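Local coordinates for protein ceramide very long chain fatty acid hydroxylase SCS7 (Saccharomyces cerevisiae, PDB 4ZR1) that hydroxylates the very long chain fatty acids of sphingolipids, probably at C-2 of the ceramide acyl chain, with two bound zinc ions that likely form the catalytic dimetal centre, at residues Trp142-Tyr147 with Trp268-Val273; Leu149-Phe154 with Leu261-Thr266; Arg186-Pro191 with Cys231-His236; Tyr256-Leu261 with Thr276-Asp281. All blocks are in the same frame, centred on the assembly; numbering follows the deposited sequence.

Interaction 1 of 4, residues Trp142-Tyr147 with Trp268-Val273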
# COMPACT_ATOMS: atom_id res chain seq x y z
N TRP A 142 -13.18 -8.47 3.35
CA TRP A 142 -12.13 -7.46 3.32
C TRP A 142 -10.78 -8.07 2.92
O TRP A 142 -10.07 -7.51 2.08
CB TRP A 142 -11.94 -6.71 4.66
CG TRP A 142 -10.58 -6.07 4.62
CD1 TRP A 142 -9.46 -6.47 5.29
CD2 TRP A 142 -10.17 -5.00 3.76
NE1 TRP A 142 -8.39 -5.69 4.93
CE2 TRP A 142 -8.79 -4.78 4.00
CE3 TRP A 142 -10.83 -4.18 2.84
CZ2 TRP A 142 -8.07 -3.79 3.33
CZ3 TRP A 142 -10.10 -3.19 2.18
CH2 TRP A 142 -8.74 -3.01 2.43
N THR A 143 -10.42 -9.20 3.53
CA THR A 143 -9.09 -9.78 3.30
C THR A 143 -8.91 -10.18 1.85
O THR A 143 -7.78 -10.23 1.35
CB THR A 143 -8.82 -11.04 4.16
OG1 THR A 143 -9.56 -12.16 3.64
CG2 THR A 143 -9.20 -10.78 5.59
N LEU A 144 -10.02 -10.49 1.17
CA LEU A 144 -9.98 -10.87 -0.23
C LEU A 144 -9.79 -9.63 -1.09
O LEU A 144 -8.95 -9.61 -1.99
CB LEU A 144 -11.25 -11.63 -0.62
CG LEU A 144 -11.17 -12.30 -2.00
CD1 LEU A 144 -9.95 -13.23 -2.10
CD2 LEU A 144 -12.44 -13.07 -2.28
N ILE A 145 -10.58 -8.60 -0.80
CA ILE A 145 -10.40 -7.26 -1.35
C ILE A 145 -8.96 -6.76 -1.15
O ILE A 145 -8.31 -6.31 -2.11
CB ILE A 145 -11.38 -6.29 -0.71
CG1 ILE A 145 -12.80 -6.62 -1.18
CG2 ILE A 145 -11.01 -4.85 -1.04
CD1 ILE A 145 -13.89 -5.92 -0.40
N GLU A 146 -8.49 -6.84 0.09
CA GLU A 146 -7.10 -6.52 0.43
C GLU A 146 -6.10 -7.20 -0.51
O GLU A 146 -5.21 -6.56 -1.04
CB GLU A 146 -6.80 -6.91 1.88
CG GLU A 146 -5.33 -6.85 2.25
CD GLU A 146 -5.02 -7.55 3.56
OE1 GLU A 146 -4.02 -8.31 3.60
OE2 GLU A 146 -5.75 -7.32 4.56
N TYR A 147 -6.28 -8.50 -0.72
CA TYR A 147 -5.44 -9.25 -1.67
C TYR A 147 -5.62 -8.76 -3.11
O TYR A 147 -4.65 -8.62 -3.84
CB TYR A 147 -5.74 -10.76 -1.59
CG TYR A 147 -4.93 -11.59 -2.56
CD1 TYR A 147 -3.66 -12.04 -2.21
CD2 TYR A 147 -5.42 -11.90 -3.82
CE1 TYR A 147 -2.90 -12.78 -3.10
CE2 TYR A 147 -4.67 -12.64 -4.71
CZ TYR A 147 -3.41 -13.08 -4.34
OH TYR A 147 -2.67 -13.82 -5.23
N TRP A 268 -0.94 -14.16 4.71
CA TRP A 268 -0.60 -14.69 3.39
C TRP A 268 -1.57 -15.78 2.97
O TRP A 268 -1.31 -16.53 2.03
CB TRP A 268 0.82 -15.24 3.38
CG TRP A 268 1.07 -16.23 4.44
CD1 TRP A 268 0.62 -17.52 4.48
CD2 TRP A 268 1.84 -16.03 5.63
NE1 TRP A 268 1.07 -18.14 5.62
CE2 TRP A 268 1.82 -17.25 6.35
CE3 TRP A 268 2.55 -14.95 6.16
CZ2 TRP A 268 2.47 -17.41 7.57
CZ3 TRP A 268 3.20 -15.11 7.37
CH2 TRP A 268 3.15 -16.33 8.06
N PHE A 269 -2.69 -15.86 3.68
CA PHE A 269 -3.77 -16.80 3.38
C PHE A 269 -4.09 -16.85 1.89
O PHE A 269 -3.91 -17.87 1.24
CB PHE A 269 -5.01 -16.41 4.19
CG PHE A 269 -6.17 -17.34 4.01
CD1 PHE A 269 -6.25 -18.51 4.74
CD2 PHE A 269 -7.19 -17.03 3.13
CE1 PHE A 269 -7.31 -19.37 4.58
CE2 PHE A 269 -8.26 -17.89 2.97
CZ PHE A 269 -8.32 -19.06 3.70
N TRP A 270 -4.54 -15.72 1.35
CA TRP A 270 -4.91 -15.65 -0.06
C TRP A 270 -3.71 -15.77 -1.00
O TRP A 270 -3.88 -16.02 -2.19
CB TRP A 270 -5.68 -14.36 -0.32
CG TRP A 270 -6.94 -14.28 0.46
CD1 TRP A 270 -7.21 -13.45 1.50
CD2 TRP A 270 -8.11 -15.09 0.28
NE1 TRP A 270 -8.48 -13.67 1.98
CE2 TRP A 270 -9.05 -14.68 1.24
CE3 TRP A 270 -8.44 -16.12 -0.61
CZ2 TRP A 270 -10.31 -15.27 1.35
CZ3 TRP A 270 -9.70 -16.70 -0.51
CH2 TRP A 270 -10.62 -16.27 0.46
N ASP A 271 -2.51 -15.58 -0.46
CA ASP A 271 -1.29 -15.80 -1.25
C ASP A 271 -1.14 -17.29 -1.53
O ASP A 271 -0.79 -17.71 -2.63
CB ASP A 271 -0.06 -15.28 -0.51
CG ASP A 271 0.25 -13.83 -0.83
OD1 ASP A 271 0.02 -13.42 -1.99
OD2 ASP A 271 0.71 -13.11 0.08
N GLU A 272 -1.43 -18.07 -0.51
CA GLU A 272 -1.31 -19.51 -0.61
C GLU A 272 -2.39 -20.05 -1.55
O GLU A 272 -2.10 -20.79 -2.49
CB GLU A 272 -1.41 -20.12 0.78
CG GLU A 272 -0.25 -21.02 1.14
CD GLU A 272 0.03 -21.04 2.64
OE1 GLU A 272 -0.94 -21.01 3.43
OE2 GLU A 272 1.21 -21.19 3.04
N VAL A 273 -3.62 -19.63 -1.31
CA VAL A 273 -4.77 -20.00 -2.12
C VAL A 273 -4.55 -19.73 -3.61
O VAL A 273 -4.85 -20.59 -4.44
CB VAL A 273 -6.03 -19.23 -1.65
CG1 VAL A 273 -7.20 -19.49 -2.58
CG2 VAL A 273 -6.37 -19.59 -0.21
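Trp268 sits at the N-cap of the short helix 269-273, whose axis crosses that of 142-147 at 68°, 10.1 Å away at closest approach. The next residue, Phe269, stays on its own side but lays CD2 over one face of the Trp270 indole. Trp270 itself carries the contact. Its CG is anti to the carbonyl carbon (chi1 -62°), which drives the indole across the other helix, and NE1 meets OG1 of Thr143 at 2.5 Å in a nearly straight bond (166°) lying in the ring plane. That hydroxyl also bonds the carbonyl of Phe140, so it is gripped on two sides. Over the indole face opposite Phe269, Leu144 CD1 stands 3.5 Å from the centroid of the six-membered ring, a CH-pi contact. At the base of the side chain, Trp270 CB rests 3.6 Å from Tyr147 CD1, and Trp270 O lies over a face of the same phenol. An alanine at Trp270 would probably loosen the packing of the two helices, since the bond to Thr143 and the aromatic surface under Leu144 would both be gone. Asp271 comes last: its OD1 lies in the plane of the Tyr147 ring, 3.2 Å from CE1 at the edge. This carboxylate also takes hydrogen bonds from Thr276, Tyr250 and the backbone of Phe263 and Gly264, while the Tyr147 hydroxyl reaches Arg151 and Thr276. The arrangement pins a transmembrane helix, one to two turns before the zinc ligand His150, to a short, probably cytoplasmic helix in this membrane hydroxylase of the sterol desaturase family.

Interaction 2 of 4, residues Leu149-Phe154 with Leu261-Thr266. With ZN (zinc ion), chain D.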
# COMPACT_ATOMS: atom_id res chain seq x y z
N LEU A 149 -7.09 -5.76 -4.49
CA LEU A 149 -6.62 -4.40 -4.72
C LEU A 149 -5.11 -4.35 -4.81
O LEU A 149 -4.55 -3.78 -5.74
CB LEU A 149 -7.10 -3.45 -3.63
CG LEU A 149 -8.61 -3.21 -3.67
CD1 LEU A 149 -9.01 -2.15 -2.66
CD2 LEU A 149 -9.00 -2.80 -5.07
N HIS A 150 -4.45 -4.96 -3.83
CA HIS A 150 -3.00 -4.93 -3.77
C HIS A 150 -2.37 -5.56 -5.00
O HIS A 150 -1.48 -4.97 -5.61
CB HIS A 150 -2.50 -5.65 -2.53
CG HIS A 150 -1.05 -5.43 -2.26
ND1 HIS A 150 -0.36 -6.08 -1.27
CD2 HIS A 150 -0.15 -4.61 -2.87
CE1 HIS A 150 0.90 -5.69 -1.28
NE2 HIS A 150 1.05 -4.79 -2.24
N ARG A 151 -2.83 -6.74 -5.38
CA ARG A 151 -2.21 -7.47 -6.49
C ARG A 151 -2.59 -6.93 -7.87
O ARG A 151 -1.74 -6.85 -8.76
CB ARG A 151 -2.58 -8.95 -6.41
CG ARG A 151 -2.09 -9.77 -7.58
CD ARG A 151 -2.36 -11.23 -7.37
NE ARG A 151 -2.20 -12.00 -8.59
CZ ARG A 151 -2.44 -13.30 -8.68
NH1 ARG A 151 -2.87 -13.96 -7.61
NH2 ARG A 151 -2.28 -13.93 -9.83
N PHE A 152 -3.86 -6.57 -8.05
CA PHE A 152 -4.35 -6.26 -9.38
C PHE A 152 -4.54 -4.76 -9.65
O PHE A 152 -4.41 -4.32 -10.79
CB PHE A 152 -5.65 -7.03 -9.64
CG PHE A 152 -5.49 -8.53 -9.67
CD1 PHE A 152 -4.82 -9.14 -10.72
CD2 PHE A 152 -6.01 -9.32 -8.66
CE1 PHE A 152 -4.66 -10.53 -10.75
CE2 PHE A 152 -5.85 -10.71 -8.69
CZ PHE A 152 -5.17 -11.31 -9.74
N LEU A 153 -4.84 -3.97 -8.62
CA LEU A 153 -4.93 -2.52 -8.86
C LEU A 153 -3.62 -1.82 -8.50
O LEU A 153 -3.00 -1.18 -9.35
CB LEU A 153 -6.09 -1.90 -8.09
CG LEU A 153 -6.30 -0.43 -8.47
CD1 LEU A 153 -7.11 -0.36 -9.75
CD2 LEU A 153 -6.99 0.36 -7.36
N PHE A 154 -3.19 -1.97 -7.26
CA PHE A 154 -1.95 -1.38 -6.79
C PHE A 154 -0.71 -1.81 -7.61
O PHE A 154 0.16 -1.00 -7.90
CB PHE A 154 -1.73 -1.72 -5.32
CG PHE A 154 -2.66 -1.02 -4.40
CD1 PHE A 154 -3.62 -0.14 -4.90
CD2 PHE A 154 -2.59 -1.22 -3.03
CE1 PHE A 154 -4.49 0.52 -4.04
CE2 PHE A 154 -3.46 -0.56 -2.17
CZ PHE A 154 -4.40 0.30 -2.67
N LEU A 261 5.09 -11.06 -5.54
CA LEU A 261 4.52 -11.97 -4.56
C LEU A 261 4.24 -11.26 -3.24
O LEU A 261 4.57 -10.08 -3.08
CB LEU A 261 5.48 -13.14 -4.32
CG LEU A 261 5.91 -13.96 -5.53
CD1 LEU A 261 7.03 -14.88 -5.13
CD2 LEU A 261 4.73 -14.75 -6.10
N GLY A 262 3.62 -11.97 -2.30
CA GLY A 262 3.39 -11.46 -0.96
C GLY A 262 2.37 -10.34 -0.88
O GLY A 262 2.58 -9.35 -0.16
N PHE A 263 1.27 -10.49 -1.60
CA PHE A 263 0.25 -9.44 -1.66
C PHE A 263 -0.62 -9.36 -0.41
O PHE A 263 -1.20 -8.31 -0.13
CB PHE A 263 -0.62 -9.63 -2.90
CG PHE A 263 0.15 -9.63 -4.18
CD1 PHE A 263 0.76 -8.47 -4.63
CD2 PHE A 263 0.29 -10.78 -4.93
CE1 PHE A 263 1.49 -8.45 -5.82
CE2 PHE A 263 1.01 -10.78 -6.12
CZ PHE A 263 1.61 -9.61 -6.56
N GLY A 264 -0.70 -10.44 0.35
CA GLY A 264 -1.44 -10.40 1.60
C GLY A 264 -0.62 -9.70 2.68
O GLY A 264 0.57 -9.99 2.81
N VAL A 265 -1.22 -8.79 3.44
CA VAL A 265 -0.44 -8.08 4.45
C VAL A 265 -1.05 -8.25 5.85
O VAL A 265 -0.33 -8.15 6.85
CB VAL A 265 -0.23 -6.54 4.08
CG1 VAL A 265 -0.66 -6.25 2.65
CG2 VAL A 265 -0.91 -5.60 5.04
N THR A 266 -2.34 -8.55 5.94
CA THR A 266 -2.86 -9.01 7.24
C THR A 266 -2.63 -10.50 7.40
O THR A 266 -2.73 -11.03 8.51
CB THR A 266 -4.35 -8.73 7.44
OG1 THR A 266 -5.09 -9.34 6.38
CG2 THR A 266 -4.60 -7.24 7.47
ZN ZN D . 2.93 -3.61 -2.88
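His150 opens an HX4H histidine box that ends at His155, and the loop 261-266 packs its Phe263 against this end of the transmembrane helix. The imidazole, with CG anti to the backbone N (chi1 -169°), is held at both nitrogens. ND1 donates to Phe263 O at 2.6 Å, in the carbonyl plane and on a lone pair, which fixes the ring's rotation and would probably make it a more electron-rich ligand. The Phe263 ring stands upright on this imidazole in a T-shaped pair: its edge, CD1, points at the middle of the His150 face, centroids 5.5 Å apart and planes at 88°. Arg151 runs fully extended along one face of the same phenyl, with CB 3.7 Å from its centroid and CG 3.6 Å from CE2, before its guanidinium reaches the hydroxyl of Tyr147. An alanine at Phe263 would probably leave His150 and the Arg151 chain less firmly placed, because the edge on one and the flat bed under the other would be lost. Val265 CG1 adds a methyl 3.9 Å from ND1 of His150. His155, His174, His178 and His254 complete the metal site, and His150 NE2 binds the zinc at 2.3 Å.

Interaction 3 of 4, residues Arg186-Pro191 with Cys231-His236; sequences RLVMPP and CHFFLH. With ZN (zinc ion), chain C; BOG (octyl beta-D-glucopyranoside), chain E; BOG (octyl beta-D-glucopyranoside), chain G; BOG (octyl beta-D-glucopyranoside), chain H.
The irregular 186-191 backbone passes beside the last turns of helix 211-236 without a hydrogen bond to 231-236, closest at Leu187 and Phe233, whose CA atoms are 6.4 Å apart. The helical partner carries an HX3H histidine box, His232 and His236, which places two imidazoles on one side of the helix, one turn apart. Leu187 spans the two, one methyl to each ring. Its CG is anti to the backbone N (chi1 -171°), so the forked end reaches the side of the helix and its two methyls part. CD2 sits over the His232 ring, 3.7 Å from the centroid and offset toward ND1, in a CH-pi contact, and also touches the backbone N of Phe233; CD1 comes obliquely to His236, 3.4 Å from CD2 of that ring. Next to it Val188 CG1 lies 4.1 Å from CD1 of Phe233, also at a slant, extending the apolar seam along the helix. Leu187 thus packs against the two metal ligands with carbon alone, its methyls offering the ring nitrogens neither donor nor acceptor. The polar groups look elsewhere: Arg186 forms salt bridges with Asp183 and Glu97, and Asp229 accepts from the Met189 N-H. Octyl glucoside molecules border both segments. Two of them lay their alkyl chains against Phe234, while the sugar of a third bonds the backbone, its O3 donating to Leu187 O at 2.8 Å. With His177, His251 and His255, the two box histidines bind one zinc, through His232 NE2 at 2.3 Å and His236 NE2 at 2.1 Å.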
# COMPACT_ATOMS: atom_id res chain seq x y z
N ARG A 186 3.27 8.62 4.51
CA ARG A 186 2.77 8.22 3.20
C ARG A 186 2.57 6.72 3.12
O ARG A 186 2.82 6.11 2.08
CB ARG A 186 3.73 8.67 2.09
CG ARG A 186 3.45 10.05 1.54
CD ARG A 186 3.84 11.12 2.53
NE ARG A 186 3.69 12.45 1.95
CZ ARG A 186 4.68 13.14 1.39
NH1 ARG A 186 5.92 12.64 1.36
NH2 ARG A 186 4.44 14.33 0.88
N LEU A 187 2.13 6.12 4.21
CA LEU A 187 1.88 4.69 4.24
C LEU A 187 0.38 4.43 4.24
O LEU A 187 -0.16 3.85 3.30
CB LEU A 187 2.57 4.05 5.45
CG LEU A 187 2.61 2.53 5.57
CD1 LEU A 187 3.72 2.07 6.50
CD2 LEU A 187 1.27 2.00 6.07
N VAL A 188 -0.32 4.86 5.29
CA VAL A 188 -1.75 4.60 5.34
C VAL A 188 -2.45 5.47 4.31
O VAL A 188 -1.88 6.42 3.79
CB VAL A 188 -2.36 4.84 6.72
CG1 VAL A 188 -1.56 4.07 7.79
CG2 VAL A 188 -2.43 6.32 7.03
N MET A 189 -3.69 5.11 4.01
CA MET A 189 -4.43 5.77 2.96
C MET A 189 -5.01 7.06 3.48
O MET A 189 -5.57 7.10 4.57
CB MET A 189 -5.55 4.88 2.45
CG MET A 189 -5.10 3.51 2.00
SD MET A 189 -6.48 2.63 1.27
CE MET A 189 -7.19 3.96 0.33
N PRO A 190 -4.88 8.12 2.70
CA PRO A 190 -5.57 9.36 3.07
C PRO A 190 -7.07 9.19 2.89
O PRO A 190 -7.47 8.56 1.92
CB PRO A 190 -4.99 10.38 2.09
CG PRO A 190 -4.48 9.60 0.98
CD PRO A 190 -4.00 8.31 1.55
N PRO A 191 -7.88 9.72 3.83
CA PRO A 191 -9.33 9.48 3.73
C PRO A 191 -9.90 9.98 2.41
O PRO A 191 -10.81 9.36 1.86
CB PRO A 191 -9.90 10.26 4.93
CG PRO A 191 -8.77 10.28 5.92
CD PRO A 191 -7.50 10.34 5.11
N CYS A 231 -2.28 -2.43 10.74
CA CYS A 231 -1.34 -3.52 10.63
C CYS A 231 -0.21 -3.13 9.67
O CYS A 231 0.97 -3.16 10.03
CB CYS A 231 -2.02 -4.80 10.15
SG CYS A 231 -0.91 -6.23 10.08
N HIS A 232 -0.59 -2.72 8.46
CA HIS A 232 0.37 -2.32 7.43
C HIS A 232 1.37 -1.31 7.96
O HIS A 232 2.57 -1.47 7.77
CB HIS A 232 -0.35 -1.74 6.23
CG HIS A 232 0.56 -1.44 5.09
ND1 HIS A 232 0.22 -0.60 4.06
CD2 HIS A 232 1.82 -1.87 4.82
CE1 HIS A 232 1.22 -0.52 3.20
NE2 HIS A 232 2.21 -1.28 3.64
N PHE A 233 0.88 -0.28 8.65
CA PHE A 233 1.76 0.70 9.27
C PHE A 233 2.78 0.06 10.21
O PHE A 233 3.99 0.29 10.08
CB PHE A 233 0.96 1.75 10.04
CG PHE A 233 1.80 2.90 10.52
CD1 PHE A 233 2.08 3.97 9.67
CD2 PHE A 233 2.34 2.91 11.80
CE1 PHE A 233 2.86 5.03 10.09
CE2 PHE A 233 3.14 3.98 12.24
CZ PHE A 233 3.40 5.03 11.39
N PHE A 234 2.31 -0.76 11.14
CA PHE A 234 3.18 -1.18 12.23
C PHE A 234 4.11 -2.30 11.78
O PHE A 234 5.11 -2.60 12.44
CB PHE A 234 2.35 -1.57 13.46
CG PHE A 234 1.70 -0.38 14.12
CD1 PHE A 234 2.48 0.63 14.68
CD2 PHE A 234 0.32 -0.25 14.15
CE1 PHE A 234 1.89 1.74 15.26
CE2 PHE A 234 -0.28 0.86 14.74
CZ PHE A 234 0.51 1.85 15.29
N LEU A 235 3.81 -2.89 10.63
CA LEU A 235 4.75 -3.80 9.99
C LEU A 235 6.03 -3.07 9.57
O LEU A 235 7.11 -3.64 9.62
CB LEU A 235 4.10 -4.46 8.78
CG LEU A 235 3.04 -5.52 9.02
CD1 LEU A 235 2.71 -6.18 7.69
CD2 LEU A 235 3.51 -6.55 10.04
N HIS A 236 5.91 -1.81 9.16
CA HIS A 236 7.07 -1.03 8.74
C HIS A 236 7.76 -0.32 9.90
O HIS A 236 8.99 -0.27 9.97
CB HIS A 236 6.67 0.02 7.69
CG HIS A 236 6.42 -0.54 6.33
ND1 HIS A 236 7.44 -0.81 5.45
CD2 HIS A 236 5.27 -0.88 5.71
CE1 HIS A 236 6.92 -1.31 4.34
NE2 HIS A 236 5.61 -1.36 4.47
ZN ZN C . 4.32 -1.79 2.88
C1 BOG E . -0.98 6.50 -0.66
O1 BOG E . -0.79 7.84 -0.27
C2 BOG E . -0.03 5.63 0.11
O2 BOG E . 1.27 5.93 -0.33
C3 BOG E . -0.28 4.17 -0.19
O3 BOG E . 0.43 3.30 0.67
C4 BOG E . -1.74 3.84 -0.13
O4 BOG E . -1.89 2.54 -0.67
C5 BOG E . -2.51 4.82 -0.98
O5 BOG E . -2.32 6.11 -0.44
C6 BOG E . -3.97 4.38 -0.97
O6 BOG E . -4.86 5.46 -1.12
C1' BOG E . -0.70 8.77 -1.33
C2' BOG E . -0.47 10.17 -0.82
C3' BOG E . -1.02 11.15 -1.84
C4' BOG E . -2.06 12.07 -1.24
C5' BOG E . -3.14 12.39 -2.26
C6' BOG E . -3.92 13.61 -1.82
C7' BOG E . -5.10 13.82 -2.74
C8' BOG E . -4.62 14.46 -4.03
C1 BOG G . 3.40 -1.54 19.40
O1 BOG G . 2.67 -1.69 18.20
C2 BOG G . 4.85 -1.28 19.05
O2 BOG G . 5.36 -2.40 18.37
C3 BOG G . 5.67 -1.05 20.30
O3 BOG G . 6.95 -0.58 19.93
C4 BOG G . 4.98 -0.05 21.20
O4 BOG G . 5.62 -0.05 22.45
C5 BOG G . 3.54 -0.46 21.38
O5 BOG G . 2.90 -0.45 20.13
C6 BOG G . 2.84 0.49 22.33
O6 BOG G . 3.39 1.78 22.21
C1' BOG G . 2.13 -2.97 17.98
C2' BOG G . 0.91 -2.83 17.09
C3' BOG G . 0.39 -4.19 16.69
C4' BOG G . -1.10 -4.10 16.42
C5' BOG G . -1.36 -3.32 15.15
C6' BOG G . -2.35 -4.09 14.30
C7' BOG G . -3.77 -3.75 14.70
C8' BOG G . -4.71 -4.44 13.75
C1 BOG H . 2.13 4.25 19.60
O1 BOG H . 1.44 3.19 20.21
C2 BOG H . 2.75 5.16 20.64
O2 BOG H . 1.75 5.68 21.49
C3 BOG H . 3.44 6.32 19.94
O3 BOG H . 4.20 7.06 20.87
C4 BOG H . 4.36 5.80 18.85
O4 BOG H . 4.83 6.89 18.09
C5 BOG H . 3.61 4.81 17.98
O5 BOG H . 3.14 3.74 18.76
C6 BOG H . 4.53 4.26 16.90
O6 BOG H . 4.32 4.95 15.69
C1' BOG H . 0.95 2.23 19.30
C2' BOG H . -0.55 2.07 19.44
C3' BOG H . -1.03 0.96 18.53
C4' BOG H . -2.52 1.06 18.31
C5' BOG H . -2.84 0.55 16.92
C6' BOG H . -4.17 -0.16 16.88
C7' BOG H . -5.28 0.81 16.52
C8' BOG H . -6.53 0.03 16.15

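Interaction 4 of 4, residues Tyr256-Leu261 with Thr276-Asp281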
# COMPACT_ATOMS: atom_id res chain seq x y z
N TYR A 256 11.45 -5.45 -0.27
CA TYR A 256 12.88 -5.47 -0.52
C TYR A 256 13.41 -6.77 -1.14
O TYR A 256 14.60 -7.04 -1.05
CB TYR A 256 13.64 -5.20 0.78
CG TYR A 256 13.19 -3.97 1.51
CD1 TYR A 256 13.70 -2.71 1.20
CD2 TYR A 256 12.25 -4.06 2.53
CE1 TYR A 256 13.29 -1.58 1.88
CE2 TYR A 256 11.84 -2.94 3.22
CZ TYR A 256 12.36 -1.70 2.89
OH TYR A 256 11.93 -0.60 3.58
N LYS A 257 12.54 -7.56 -1.76
CA LYS A 257 12.98 -8.80 -2.38
C LYS A 257 12.17 -9.16 -3.63
O LYS A 257 12.73 -9.41 -4.70
CB LYS A 257 12.91 -9.95 -1.37
CG LYS A 257 13.35 -11.29 -1.92
CD LYS A 257 13.40 -12.32 -0.80
CE LYS A 257 13.91 -13.66 -1.29
NZ LYS A 257 13.97 -14.63 -0.15
N ASN A 258 10.84 -9.18 -3.49
CA ASN A 258 9.96 -9.54 -4.59
C ASN A 258 8.56 -8.93 -4.42
O ASN A 258 7.84 -9.27 -3.49
CB ASN A 258 9.85 -11.07 -4.69
CG ASN A 258 9.29 -11.55 -6.03
OD1 ASN A 258 8.36 -10.96 -6.57
ND2 ASN A 258 9.88 -12.61 -6.57
N TYR A 259 8.19 -8.02 -5.33
CA TYR A 259 6.87 -7.41 -5.30
C TYR A 259 5.94 -8.02 -6.36
O TYR A 259 4.92 -7.43 -6.72
CB TYR A 259 6.97 -5.88 -5.49
CG TYR A 259 7.56 -5.40 -6.81
CD1 TYR A 259 8.93 -5.31 -6.99
CD2 TYR A 259 6.73 -5.00 -7.86
CE1 TYR A 259 9.47 -4.86 -8.19
CE2 TYR A 259 7.26 -4.55 -9.05
CZ TYR A 259 8.62 -4.48 -9.21
OH TYR A 259 9.14 -4.04 -10.41
N GLN A 260 6.31 -9.19 -6.86
CA GLN A 260 5.41 -9.98 -7.69
C GLN A 260 4.71 -11.03 -6.82
O GLN A 260 3.86 -11.79 -7.29
CB GLN A 260 6.15 -10.65 -8.85
CG GLN A 260 6.44 -9.73 -10.01
CD GLN A 260 7.61 -8.80 -9.75
OE1 GLN A 260 8.68 -9.22 -9.31
NE2 GLN A 260 7.40 -7.52 -10.00
N LEU A 261 5.09 -11.06 -5.54
CA LEU A 261 4.52 -11.97 -4.56
C LEU A 261 4.24 -11.26 -3.24
O LEU A 261 4.57 -10.08 -3.08
CB LEU A 261 5.48 -13.14 -4.32
CG LEU A 261 5.91 -13.96 -5.53
CD1 LEU A 261 7.03 -14.88 -5.13
CD2 LEU A 261 4.73 -14.75 -6.10
N THR A 276 0.61 -17.11 -4.85
CA THR A 276 1.53 -15.98 -4.91
C THR A 276 2.31 -15.87 -3.61
O THR A 276 2.89 -14.83 -3.32
CB THR A 276 0.79 -14.64 -5.17
OG1 THR A 276 -0.25 -14.46 -4.20
CG2 THR A 276 0.19 -14.61 -6.58
N TYR A 277 2.32 -16.95 -2.83
CA TYR A 277 3.05 -16.98 -1.56
C TYR A 277 4.51 -16.56 -1.77
O TYR A 277 5.08 -16.76 -2.84
CB TYR A 277 2.98 -18.38 -0.93
CG TYR A 277 3.63 -18.45 0.45
CD1 TYR A 277 3.05 -17.83 1.54
CD2 TYR A 277 4.82 -19.15 0.65
CE1 TYR A 277 3.63 -17.88 2.80
CE2 TYR A 277 5.41 -19.21 1.90
CZ TYR A 277 4.80 -18.58 2.97
OH TYR A 277 5.37 -18.63 4.22
N LEU A 278 5.09 -15.95 -0.74
CA LEU A 278 6.47 -15.49 -0.82
C LEU A 278 7.37 -16.39 0.03
O LEU A 278 7.73 -16.04 1.16
CB LEU A 278 6.56 -14.03 -0.36
CG LEU A 278 7.85 -13.25 -0.67
CD1 LEU A 278 8.23 -13.41 -2.12
CD2 LEU A 278 7.66 -11.78 -0.32
N GLY A 279 7.72 -17.55 -0.51
CA GLY A 279 8.51 -18.54 0.21
C GLY A 279 9.97 -18.17 0.33
O GLY A 279 10.39 -17.13 -0.18
N PRO A 280 10.77 -19.01 1.00
CA PRO A 280 12.16 -18.63 1.29
C PRO A 280 13.19 -18.74 0.14
O PRO A 280 14.32 -18.30 0.37
CB PRO A 280 12.53 -19.56 2.47
CG PRO A 280 11.61 -20.74 2.33
CD PRO A 280 10.33 -20.21 1.75
N ASP A 281 12.82 -19.30 -1.02
CA ASP A 281 13.63 -19.36 -2.25
C ASP A 281 12.91 -18.68 -3.42
O ASP A 281 13.12 -19.00 -4.59
CB ASP A 281 13.99 -20.82 -2.58
CG ASP A 281 12.84 -21.61 -3.23
OD1 ASP A 281 11.80 -21.04 -3.62
OD2 ASP A 281 12.97 -22.85 -3.34
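Apolar packing comes first in this meeting of two loops, probably cytoplasmic, one on each side of the short helix 269-273 in the sequence. Leu261, with CG anti to the carbonyl carbon (chi1 -56°), crosses Leu278 obliquely: Leu278 CD1 lies 3.5 Å from Leu261 CB and 3.6 Å from Leu261 CD1. The same Leu278 methyl touches Asn258 CB at 3.8 Å, so it is lodged between two side chains of 256-261. Carbon against backbone oxygen is the second kind. The Leu261 branches divide over two carbonyls, CD2 at 3.3 Å from Thr276 O and CD1 at 3.5 Å from Tyr277 O. Hydrogen bonds do not join these segments; polar ends turn to other partners. Asn258 OD1 accepts from Gln260 N at 2.7 Å, an Asx turn that shapes its own loop, while ND2 binds Pro283 O. The extended Lys257 brings NZ to 3.7 Å from Pro280 O, too long for a bond, and donates to Lys30 O instead. Thr276 OG1 bonds Asp271. The fit therefore rests on leucine surfaces, and Leu261 O belongs to the second shell of the zinc bound by His254, accepting from its ND1 and likely helping to orient it.

Overall arrangement
Interactions 1, 2 and 3 are largely buried, whereas interaction 4 is only partly so and lies farthest from the centre of the chain. Interactions 1 and 2 both use helix 128-154, and Glu146 ties them by bonding Val265 N and Thr266 OG1. Thr276 of interaction 4 joins the same polar network, through its hydroxyl to Asp271 and Tyr147 and through its carbonyl to Gly262 N. Interaction 2 holds one ligand of one zinc, with a polar second-shell bond; interaction 3 holds two ligands of the other, packed by methyl groups. Interaction 1 relies on one indole, which gives an N-H bond and a face for a methyl; interaction 4 is mostly leucine packing on side chains and backbone carbonyls.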